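Local coordinates for aspartate--tRNA(Asp/Asn) ligase (Sulfolobus tokodaii, PDB 1WYD), which attaches aspartate to both tRNA(Asp) and tRNA(Asn), first activating the amino acid with ATP and then transferring it to the acceptor end of the tRNA, at the interface of chains A and B. Residues are numbered along the deposited sequence; one frame, centred on the assembly and turned at random. Chains: chain A/B, hypothetical aspartyl-tRNA synthetase.

The interface of chains A and B. Residues chain A 125, 420, 422, 429; chain B 159, 191, 194-195.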
# COMPACT_ATOMS: atom_id res chain seq x y z
N LEU A 125 19.19 -7.77 -8.69
CA LEU A 125 17.85 -7.41 -9.08
C LEU A 125 17.78 -6.90 -10.54
O LEU A 125 16.70 -6.88 -11.13
CB LEU A 125 17.33 -6.32 -8.14
CG LEU A 125 16.94 -6.67 -6.71
CD1 LEU A 125 16.81 -5.42 -5.84
CD2 LEU A 125 15.65 -7.43 -6.74
N PHE A 420 14.47 -6.87 -0.49
CA PHE A 420 15.26 -6.71 0.71
C PHE A 420 14.67 -7.54 1.84
O PHE A 420 13.87 -7.05 2.65
CB PHE A 420 15.41 -5.22 1.01
CG PHE A 420 15.91 -4.44 -0.19
CD1 PHE A 420 15.03 -3.73 -1.00
CD2 PHE A 420 17.26 -4.46 -0.52
CE1 PHE A 420 15.49 -3.03 -2.13
CE2 PHE A 420 17.75 -3.76 -1.62
CZ PHE A 420 16.86 -3.04 -2.45
N ARG A 422 13.96 -9.93 5.18
CA ARG A 422 14.23 -9.75 6.61
C ARG A 422 13.95 -11.04 7.35
O ARG A 422 12.83 -11.54 7.27
CB ARG A 422 13.33 -8.66 7.23
CG ARG A 422 13.70 -7.23 6.94
CD ARG A 422 15.07 -6.79 7.49
NE ARG A 422 15.43 -5.42 7.12
CZ ARG A 422 16.08 -5.06 6.01
NH1 ARG A 422 16.45 -5.96 5.10
NH2 ARG A 422 16.38 -3.78 5.80
N PRO A 429 21.26 -5.80 3.45
CA PRO A 429 20.60 -4.52 3.20
C PRO A 429 19.14 -4.51 3.63
O PRO A 429 18.61 -3.47 4.00
CB PRO A 429 20.74 -4.34 1.68
CG PRO A 429 20.88 -5.73 1.12
CD PRO A 429 21.57 -6.52 2.20
OXT PRO A 429 18.45 -5.54 3.65
N PRO B 159 12.04 -2.31 2.92
CA PRO B 159 12.11 -2.76 4.33
C PRO B 159 11.71 -1.63 5.27
O PRO B 159 12.07 -0.45 5.07
CB PRO B 159 13.57 -3.11 4.53
CG PRO B 159 14.05 -3.39 3.18
CD PRO B 159 13.35 -2.42 2.25
N TYR B 191 16.03 2.96 -0.36
CA TYR B 191 15.57 1.78 -1.08
C TYR B 191 14.90 2.11 -2.41
O TYR B 191 15.08 1.35 -3.38
CB TYR B 191 14.72 0.92 -0.18
CG TYR B 191 15.55 0.32 0.96
CD1 TYR B 191 15.59 0.94 2.22
CD2 TYR B 191 16.33 -0.83 0.77
CE1 TYR B 191 16.36 0.41 3.28
CE2 TYR B 191 17.11 -1.36 1.81
CZ TYR B 191 17.12 -0.73 3.06
OH TYR B 191 17.88 -1.23 4.10
N LEU B 194 17.46 2.94 -4.88
CA LEU B 194 18.03 1.68 -5.31
C LEU B 194 17.17 1.01 -6.37
O LEU B 194 17.70 0.52 -7.38
CB LEU B 194 18.21 0.70 -4.12
CG LEU B 194 19.25 1.10 -3.06
CD1 LEU B 194 19.62 -0.10 -2.22
CD2 LEU B 194 20.50 1.73 -3.67
N MET B 195 15.87 0.93 -6.10
CA MET B 195 14.94 0.28 -7.00
C MET B 195 14.73 1.14 -8.24
O MET B 195 14.38 0.61 -9.28
CB MET B 195 13.58 0.03 -6.33
CG MET B 195 13.63 -0.93 -5.18
SD MET B 195 14.01 -2.56 -5.70
CE MET B 195 12.45 -3.05 -6.37
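A:Phe420 and B:Tyr191 meet edge-to-face across the homodimer interface of this class II synthetase, their ring planes 66° apart. The tyrosine presents its CD2 edge, which stands 3.5 Å above the plane of the A:Phe420 ring, over its centre. A flat, purely apolar phenylalanine suits this place: one face receives the tyrosine edge while its far rim touches B:Leu194 CD1 through CZ and the thioether sulfur of B:Met195 through CE1. B:Met195, a flexible thioether on helix 189-199, bends at chi2 and chi3, which brings SD to 3.9 Å from CE1 of A:Phe420 and also against A:Leu125 CD1. B:Pro159 serves as a rigid apolar wedge: its CD covers one face of its own chain's B:Tyr191 ring, while its CB crosses to one face of the A:Arg422 guanidinium, 3.5 Å from CZ. That guanidinium grips the C-terminal carboxylate of A:Pro429 end-on, NH1 to OXT and NH2 to O at 2.9 Å, with both oxygens tilted from its plane. An alanine in place of A:Arg422 would probably leave the terminal carboxylate of A:Pro429 without its charged partner and free to turn, and open a gap beside B:Pro159 CB. B:Tyr191 meets the guanidinium tip to tip, the two planes 62° apart: its OH lies at the guanidinium edge, in plane, where NH2 of A:Arg422 donates a weak hydrogen bond of 3.4 Å to it.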